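Local atomic coordinates of OxyA protein (Actinoplanes teichomyceticus, PDB entry 5HH3), a protein that probably catalyses phenolic coupling of a peptide precursor in glycopeptide antibiotic biosynthesis, as a haem-dependent cytochrome P450 monooxygenase. Residues E98-R101 against L102-V106; A111-R114 against M115-F118. All blocks are in the same frame, centred on the assembly; numbering follows the deposited sequence.

Contact 1. Residues E98-R101 against L102-V106. With HEM (protoporphyrin IX containing Fe), chain G; GOL (glycerol), chain H.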
ATOM      1  N   GLU B  98      -5.796  12.416 -22.229  1.00 33.74           N
ATOM      2  CA  GLU B  98      -4.542  13.000 -21.684  1.00 34.23           C
ATOM      3  C   GLU B  98      -3.340  12.114 -21.996  1.00 32.12           C
ATOM      4  O   GLU B  98      -2.281  12.595 -22.383  1.00 31.72           O
ATOM      5  CB  GLU B  98      -4.613  13.265 -20.167  1.00 34.48           C
ATOM      6  CG  GLU B  98      -5.618  14.339 -19.751  1.00 36.50           C
ATOM      7  CD  GLU B  98      -7.010  13.799 -19.413  1.00 36.78           C
ATOM      8  OE1 GLU B  98      -7.366  12.636 -19.708  1.00 36.09           O
ATOM      9  OE2 GLU B  98      -7.796  14.575 -18.867  1.00 39.99           O
ATOM     10  N   HIS B  99      -3.519  10.815 -21.811  1.00 30.30           N
ATOM     11  CA  HIS B  99      -2.512   9.837 -22.166  1.00 29.16           C
ATOM     12  C   HIS B  99      -2.049   9.946 -23.637  1.00 29.73           C
ATOM     13  O   HIS B  99      -0.853  10.096 -23.910  1.00 29.78           O
ATOM     14  CB  HIS B  99      -3.014   8.417 -21.865  1.00 28.46           C
ATOM     15  CG  HIS B  99      -2.041   7.382 -22.272  1.00 28.12           C
ATOM     16  ND1 HIS B  99      -2.093   6.773 -23.507  1.00 28.84           N
ATOM     17  CD2 HIS B  99      -0.917   6.937 -21.673  1.00 27.66           C
ATOM     18  CE1 HIS B  99      -1.056   5.965 -23.632  1.00 28.24           C
ATOM     19  NE2 HIS B  99      -0.337   6.033 -22.526  1.00 27.43           N
ATOM     20  N   THR B 100      -3.002   9.923 -24.561  1.00 29.84           N
ATOM     21  CA  THR B 100      -2.745  10.107 -26.004  1.00 30.83           C
ATOM     22  C   THR B 100      -2.019  11.391 -26.343  1.00 32.68           C
ATOM     23  O   THR B 100      -1.068  11.402 -27.127  1.00 33.00           O
ATOM     24  CB  THR B 100      -4.080  10.144 -26.802  1.00 31.97           C
ATOM     25  OG1 THR B 100      -4.972   9.172 -26.267  1.00 30.36           O
ATOM     26  CG2 THR B 100      -3.839   9.852 -28.277  1.00 33.26           C
ATOM     27  N   ARG B 101      -2.527  12.492 -25.801  1.00 33.31           N
ATOM     28  CA  ARG B 101      -1.976  13.797 -26.065  1.00 34.88           C
ATOM     29  C   ARG B 101      -0.511  13.909 -25.627  1.00 34.84           C
ATOM     30  O   ARG B 101       0.310  14.427 -26.382  1.00 36.56           O
ATOM     31  CB  ARG B 101      -2.867  14.900 -25.472  1.00 35.80           C
ATOM     32  CG  ARG B 101      -4.206  15.005 -26.211  1.00 36.49           C
ATOM     33  CD  ARG B 101      -5.319  15.716 -25.437  1.00 37.23           C
ATOM     34  NE  ARG B 101      -6.416  16.064 -26.322  1.00 38.44           N
ATOM     35  CZ  ARG B 101      -7.567  16.644 -25.968  1.00 39.48           C
ATOM     36  NH1 ARG B 101      -7.853  16.915 -24.686  1.00 39.42           N
ATOM     37  NH2 ARG B 101      -8.456  16.926 -26.911  1.00 40.14           N
ATOM     38  N   LEU B 102      -0.177  13.420 -24.440  1.00 34.20           N
ATOM     39  CA  LEU B 102       1.224  13.475 -23.961  1.00 35.14           C
ATOM     40  C   LEU B 102       2.100  12.441 -24.676  1.00 34.16           C
ATOM     41  O   LEU B 102       3.194  12.766 -25.124  1.00 34.66           O
ATOM     42  CB  LEU B 102       1.330  13.311 -22.443  1.00 35.17           C
ATOM     43  CG  LEU B 102       2.764  13.259 -21.858  1.00 36.07           C
ATOM     44  CD1 LEU B 102       3.594  14.486 -22.222  1.00 37.76           C
ATOM     45  CD2 LEU B 102       2.697  13.083 -20.336  1.00 36.05           C
ATOM     46  N   ARG B 103       1.614  11.214 -24.809  1.00 33.23           N
ATOM     47  CA  ARG B 103       2.392  10.189 -25.476  1.00 33.27           C
ATOM     48  C   ARG B 103       2.797  10.499 -26.936  1.00 34.51           C
ATOM     49  O   ARG B 103       3.941  10.221 -27.322  1.00 32.79           O
ATOM     50  CB  ARG B 103       1.720   8.826 -25.388  1.00 33.58           C
ATOM     51  CG  ARG B 103       2.607   7.766 -26.030  1.00 34.02           C
ATOM     52  CD  ARG B 103       2.384   6.415 -25.462  1.00 33.44           C
ATOM     53  NE  ARG B 103       3.211   5.462 -26.183  1.00 34.05           N
ATOM     54  CZ  ARG B 103       3.569   4.273 -25.725  1.00 33.09           C
ATOM     55  NH1 ARG B 103       3.213   3.867 -24.504  1.00 32.61           N
ATOM     56  NH2 ARG B 103       4.307   3.498 -26.499  1.00 33.54           N
ATOM     57  N   ARG B 104       1.907  11.094 -27.736  1.00 36.90           N
ATOM     58  CA  ARG B 104       2.283  11.484 -29.111  1.00 38.98           C
ATOM     59  C   ARG B 104       3.453  12.464 -29.173  1.00 39.53           C
ATOM     60  O   ARG B 104       4.190  12.462 -30.164  1.00 40.22           O
ATOM     61  CB  ARG B 104       1.125  12.112 -29.880  1.00 42.39           C
ATOM     62  CG  ARG B 104       0.159  11.110 -30.479  1.00 43.91           C
ATOM     63  CD  ARG B 104      -0.790  11.789 -31.450  1.00 46.65           C
ATOM     64  NE  ARG B 104      -1.603  12.812 -30.789  1.00 47.80           N
ATOM     65  CZ  ARG B 104      -2.935  12.807 -30.677  1.00 49.18           C
ATOM     66  NH1 ARG B 104      -3.690  11.846 -31.203  1.00 49.65           N
ATOM     67  NH2 ARG B 104      -3.535  13.801 -30.034  1.00 50.95           N
ATOM     68  N   MET B 105       3.576  13.341 -28.176  1.00 39.15           N
ATOM     69  CA  MET B 105       4.602  14.393 -28.215  1.00 41.26           C
ATOM     70  C   MET B 105       5.995  13.859 -27.874  1.00 40.58           C
ATOM     71  O   MET B 105       7.005  14.386 -28.357  1.00 41.90           O
ATOM     72  CB  MET B 105       4.231  15.547 -27.285  1.00 41.96           C
ATOM     73  CG  MET B 105       2.947  16.208 -27.703  1.00 43.76           C
ATOM     74  SD  MET B 105       2.646  17.797 -26.929  1.00 46.49           S
ATOM     75  CE  MET B 105       2.207  17.262 -25.285  1.00 44.25           C
ATOM     76  N   VAL B 106       6.044  12.834 -27.039  1.00 39.56           N
ATOM     77  CA  VAL B 106       7.316  12.238 -26.641  1.00 40.51           C
ATOM     78  C   VAL B 106       7.718  11.038 -27.491  1.00 40.45           C
ATOM     79  O   VAL B 106       8.913  10.730 -27.564  1.00 39.58           O
ATOM     80  CB  VAL B 106       7.407  11.940 -25.122  1.00 39.92           C
ATOM     81  CG1 VAL B 106       7.287  13.246 -24.328  1.00 42.12           C
ATOM     82  CG2 VAL B 106       6.380  10.948 -24.660  1.00 39.02           C
TER
HETATM   83  CHA HEM G 401       5.747   1.124 -19.647  1.00 28.02           C
HETATM   84  CHB HEM G 401       9.677   3.867 -20.403  1.00 30.51           C
HETATM   85  CHC HEM G 401      12.479  -0.094 -20.029  1.00 30.69           C
HETATM   86  CHD HEM G 401       8.546  -2.800 -19.359  1.00 28.31           C
HETATM   87  C1A HEM G 401       6.580   2.199 -19.852  1.00 30.41           C
HETATM   88  C2A HEM G 401       6.141   3.552 -19.886  1.00 30.00           C
HETATM   89  C3A HEM G 401       7.242   4.322 -20.110  1.00 30.86           C
HETATM   90  C4A HEM G 401       8.366   3.455 -20.208  1.00 31.46           C
HETATM   91  CMA HEM G 401       7.279   5.827 -20.211  1.00 31.68           C
HETATM   92  CAA HEM G 401       4.712   4.030 -19.721  1.00 28.43           C
HETATM   93  CBA HEM G 401       4.036   4.036 -21.091  1.00 27.63           C
HETATM   94  CGA HEM G 401       2.578   4.466 -21.071  1.00 28.21           C
HETATM   95  O1A HEM G 401       1.869   4.386 -20.038  1.00 26.09           O
HETATM   96  O2A HEM G 401       2.051   4.905 -22.128  1.00 27.86           O
HETATM   97  C1B HEM G 401      10.808   3.028 -20.356  1.00 31.57           C
HETATM   98  C2B HEM G 401      12.162   3.482 -20.506  1.00 32.86           C
HETATM   99  C3B HEM G 401      12.971   2.371 -20.401  1.00 33.45           C
HETATM  100  C4B HEM G 401      12.045   1.226 -20.184  1.00 31.80           C
HETATM  101  CMB HEM G 401      12.620   4.907 -20.741  1.00 32.75           C
HETATM  102  CAB HEM G 401      14.444   2.215 -20.515  1.00 35.33           C
HETATM  103  CBB HEM G 401      15.329   3.144 -20.887  1.00 39.36           C
HETATM  104  C1C HEM G 401      11.675  -1.202 -19.796  1.00 30.37           C
HETATM  105  C2C HEM G 401      12.132  -2.527 -19.628  1.00 29.88           C
HETATM  106  C3C HEM G 401      10.991  -3.316 -19.426  1.00 31.49           C
HETATM  107  C4C HEM G 401       9.858  -2.432 -19.489  1.00 30.10           C
HETATM  108  CMC HEM G 401      13.579  -2.984 -19.646  1.00 30.30           C
HETATM  109  CAC HEM G 401      10.869  -4.781 -19.209  1.00 33.21           C
HETATM  110  CBC HEM G 401      11.856  -5.674 -19.227  1.00 38.31           C
HETATM  111  C1D HEM G 401       7.485  -1.897 -19.384  1.00 28.56           C
HETATM  112  C2D HEM G 401       6.098  -2.367 -19.178  1.00 29.49           C
HETATM  113  C3D HEM G 401       5.314  -1.282 -19.255  1.00 28.43           C
HETATM  114  C4D HEM G 401       6.240  -0.158 -19.508  1.00 27.50           C
HETATM  115  CMD HEM G 401       5.584  -3.764 -18.911  1.00 28.15           C
HETATM  116  CAD HEM G 401       3.799  -1.277 -19.104  1.00 26.89           C
HETATM  117  CBD HEM G 401       3.301  -1.207 -17.652  1.00 26.24           C
HETATM  118  CGD HEM G 401       1.764  -1.212 -17.598  1.00 26.34           C
HETATM  119  O1D HEM G 401       1.136  -1.120 -16.528  1.00 25.33           O
HETATM  120  O2D HEM G 401       1.050  -1.319 -18.604  1.00 25.65           O
HETATM  121  NA  HEM G 401       7.943   2.151 -20.066  1.00 30.75           N
HETATM  122  NB  HEM G 401      10.802   1.701 -20.200  1.00 31.09           N
HETATM  123  NC  HEM G 401      10.310  -1.173 -19.752  1.00 29.88           N
HETATM  124  ND  HEM G 401       7.520  -0.569 -19.614  1.00 28.17           N
HETATM  125 FE   HEM G 401       9.086   0.518 -19.906  1.00 28.35          FE
HETATM  126  C1  GOL H 402      -1.183  18.649 -29.647  1.00 46.53           C
HETATM  127  O1  GOL H 402      -0.785  18.435 -31.011  1.00 46.17           O
HETATM  128  C2  GOL H 402      -1.527  17.325 -28.958  1.00 45.55           C
HETATM  129  O2  GOL H 402      -2.610  16.650 -29.638  1.00 43.17           O
HETATM  130  C3  GOL H 402      -0.260  16.467 -28.835  1.00 44.72           C
HETATM  131  O3  GOL H 402      -0.492  15.085 -29.149  1.00 43.63           O
HETATM  132  O   HOH W   1       9.121   0.983 -17.855  1.00 34.09           O
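His99 and Arg103, one turn apart on helix 98-106, form part of the haem propionate site of this cytochrome P450, the H-x-x-x-R pair of the C helix. Their side chains run side by side and converge on one carboxylate oxygen. His99 NE2 gives a nearly straight hydrogen bond to HEM O2A (2.7 Å, 169°), with the propionate at the edge of the imidazole. Arg103 NH1 reaches the same HEM O2A at 2.8 Å, likewise from the guanidinium edge, the two flat groups being turned 54° apart. Both chains leave the helix with CG anti to the backbone N (chi1 177° in His99), and the arginine then runs extended; His99 CE1 lies 3.9 Å from Arg103 CD. The same NH1 also bonds to His347 O, close to the axial ligand Cys348, and His346 meets the His99 ring. In the backbone, Arg103 N bonds to His99 O at 2.9 Å. On another side of the helix, Thr100 CG2 sits over one face of the Arg104 guanidinium, offset toward the rim, 3.5 Å from NH1, while a glycerol, probably from the crystallisation liquor, links Arg104 NE to Arg101 O through its O3. Two N-H donors from one helical turn grip the single oxygen O2A, which restricts the carboxylate, and the arginine would be expected to offset its negative charge.

Contact 2. Residues A111-R114 against M115-F118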
ATOM      1  N   ALA B 111      11.755   6.843 -31.578  1.00 50.32           N
ATOM      2  CA  ALA B 111      11.616   6.265 -32.927  1.00 55.00           C
ATOM      3  C   ALA B 111      12.846   5.437 -33.370  1.00 58.45           C
ATOM      4  O   ALA B 111      13.929   5.566 -32.801  1.00 55.81           O
ATOM      5  CB  ALA B 111      11.354   7.368 -33.940  1.00 55.35           C
ATOM      6  N   VAL B 112      12.642   4.629 -34.415  1.00 62.72           N
ATOM      7  CA  VAL B 112      13.615   3.652 -34.907  0.50 64.82           C
ATOM      8  C   VAL B 112      14.857   4.349 -35.414  1.00 68.63           C
ATOM      9  O   VAL B 112      15.964   4.024 -34.983  1.00 72.12           O
ATOM     10  CB  VAL B 112      13.004   2.753 -36.016  1.00 65.82           C
ATOM     11  CG1 VAL B 112      14.073   2.020 -36.817  1.00 68.00           C
ATOM     12  CG2 VAL B 112      12.039   1.740 -35.397  1.00 64.53           C
ATOM     13  N   ARG B 113      14.676   5.310 -36.315  1.00 71.17           N
ATOM     14  CA  ARG B 113      15.798   6.075 -36.864  1.00 74.01           C
ATOM     15  C   ARG B 113      16.663   6.717 -35.783  1.00 69.59           C
ATOM     16  O   ARG B 113      17.879   6.850 -35.936  1.00 70.66           O
ATOM     17  CB  ARG B 113      15.306   7.160 -37.837  1.00 80.18           C
ATOM     18  CG  ARG B 113      14.725   6.616 -39.139  1.00 85.03           C
ATOM     19  CD  ARG B 113      14.786   7.644 -40.265  1.00 90.52           C
ATOM     20  NE  ARG B 113      14.000   7.225 -41.431  1.00 94.89           N
ATOM     21  CZ  ARG B 113      13.943   7.872 -42.600  1.00 99.63           C
ATOM     22  NH1 ARG B 113      14.634   8.995 -42.803  1.00101.41           N
ATOM     23  NH2 ARG B 113      13.187   7.386 -43.585  1.00102.38           N
ATOM     24  N   ARG B 114      16.030   7.123 -34.695  1.00 64.75           N
ATOM     25  CA  ARG B 114      16.749   7.703 -33.567  1.00 62.14           C
ATOM     26  C   ARG B 114      17.661   6.697 -32.849  1.00 58.90           C
ATOM     27  O   ARG B 114      18.787   7.036 -32.462  1.00 56.60           O
ATOM     28  CB  ARG B 114      15.748   8.353 -32.624  1.00 61.79           C
ATOM     29  CG  ARG B 114      15.171   9.636 -33.234  1.00 64.06           C
ATOM     30  CD  ARG B 114      15.955  10.828 -32.729  1.00 64.93           C
ATOM     31  NE  ARG B 114      15.824  10.793 -31.280  1.00 65.93           N
ATOM     32  CZ  ARG B 114      16.664  11.302 -30.388  1.00 65.80           C
ATOM     33  NH1 ARG B 114      17.759  11.986 -30.762  1.00 64.89           N
ATOM     34  NH2 ARG B 114      16.364  11.138 -29.088  1.00 62.79           N
ATOM     35  N   MET B 115      17.185   5.462 -32.704  1.00 55.29           N
ATOM     36  CA  MET B 115      17.983   4.400 -32.088  1.00 54.49           C
ATOM     37  C   MET B 115      19.172   3.941 -32.940  1.00 56.56           C
ATOM     38  O   MET B 115      20.242   3.667 -32.392  1.00 55.48           O
ATOM     39  CB  MET B 115      17.080   3.237 -31.673  1.00 52.70           C
ATOM     40  CG  MET B 115      16.041   3.651 -30.639  1.00 51.10           C
ATOM     41  SD  MET B 115      16.778   4.275 -29.110  1.00 50.12           S
ATOM     42  CE  MET B 115      16.867   6.048 -29.278  1.00 55.24           C
ATOM     43  N   GLN B 116      19.011   3.917 -34.262  1.00 58.73           N
ATOM     44  CA  GLN B 116      20.131   3.668 -35.182  1.00 60.92           C
ATOM     45  C   GLN B 116      21.274   4.678 -35.008  1.00 61.34           C
ATOM     46  O   GLN B 116      22.440   4.311 -35.037  1.00 60.34           O
ATOM     47  CB  GLN B 116      19.659   3.740 -36.632  1.00 64.53           C
ATOM     48  CG  GLN B 116      18.740   2.606 -37.069  1.00 66.55           C
ATOM     49  CD  GLN B 116      17.982   2.918 -38.362  1.00 69.59           C
ATOM     50  OE1 GLN B 116      18.274   3.891 -39.061  1.00 70.61           O
ATOM     51  NE2 GLN B 116      16.986   2.095 -38.670  1.00 72.16           N
ATOM     52  N   LYS B 117      20.923   5.949 -34.852  1.00 60.92           N
ATOM     53  CA  LYS B 117      21.912   7.007 -34.627  1.00 61.06           C
ATOM     54  C   LYS B 117      22.640   6.913 -33.287  1.00 56.88           C
ATOM     55  O   LYS B 117      23.800   7.288 -33.191  1.00 56.69           O
ATOM     56  CB  LYS B 117      21.261   8.382 -34.758  1.00 64.43           C
ATOM     57  CG  LYS B 117      20.971   8.736 -36.201  1.00 68.92           C
ATOM     58  CD  LYS B 117      20.258  10.063 -36.336  1.00 72.03           C
ATOM     59  CE  LYS B 117      19.965  10.355 -37.802  1.00 77.09           C
ATOM     60  NZ  LYS B 117      19.063   9.331 -38.413  1.00 78.44           N
ATOM     61  N   PHE B 118      21.947   6.434 -32.260  1.00 52.69           N
ATOM     62  CA  PHE B 118      22.502   6.325 -30.919  1.00 50.05           C
ATOM     63  C   PHE B 118      23.421   5.094 -30.757  1.00 48.54           C
ATOM     64  O   PHE B 118      24.232   5.054 -29.845  1.00 47.76           O
ATOM     65  CB  PHE B 118      21.334   6.293 -29.923  1.00 49.47           C
ATOM     66  CG  PHE B 118      21.717   6.534 -28.484  1.00 49.50           C
ATOM     67  CD1 PHE B 118      22.477   7.641 -28.119  1.00 51.12           C
ATOM     68  CD2 PHE B 118      21.247   5.685 -27.483  1.00 49.15           C
ATOM     69  CE1 PHE B 118      22.808   7.866 -26.798  1.00 50.96           C
ATOM     70  CE2 PHE B 118      21.580   5.908 -26.153  1.00 49.74           C
ATOM     71  CZ  PHE B 118      22.364   6.998 -25.818  1.00 50.12           C
TER
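Backbone hydrogen bonds join Ala111-Arg114 to Met115-Phe118 as the first turns of helix 112-136, with Ala111 at the N-cap position. Ala111 O accepts from Met115 N at 3.3 Å, and Val112 O from Gln116 N at 3.1 Å. The next bond, Lys117 N to Arg113 O, is weak; Phe118 N to Arg114 O follows at 3.2 Å.

Side-chain contacts are mainly van der Waals. Val112 CG1 touches Gln116 NE2 at 3.5 Å, the two side chains lying aslant to each other. Met115 folds back on the preceding turn: CG, set by chi1 (-62°), lies 3.6 Å from Ala111 O, and further bends at chi2 (-60°) and chi3 (94°) return CE to 3.7 Å from Arg114 C.

Among the charged side chains, Lys117 bends at chi4, yet NZ stays a long 3.7 Å from Arg113 O; the like-charged Arg113 guanidinium lies farther off (NH1 to NZ 6.2 Å). Arg114 NH2 makes a weak hydrogen bond to Ala109 O, and its side chain touches Phe158. The turn is amphipathic: buried Met115 and Phe118 pack on helices 351-368 and 142-159, while Val112, Arg113, Gln116 and Lys117 make their contacts at the surface.

How the contacts relate
Contact 1 and contact 2 lie in series on two successive helices, 98-106 and 112-136, joined by a short connection. Their centres are 20 Å apart and their nearest atoms about 6 Å, without touching. They differ in their relation to the haem: His99 and Arg103 of contact 1 bond directly to a propionate, whereas 111-118 lie on the proximal side, opposite the iron-bound water, the Met115 side chain about 8 Å from the haem and about 11 Å from that of the axial ligand Cys348. Contact 1 meets the cysteine loop, with Arg103 on His347 and Val106 on Leu349; contact 2 instead packs on helix 351-368, which follows that loop, through Met115 on Ser352 and Leu353.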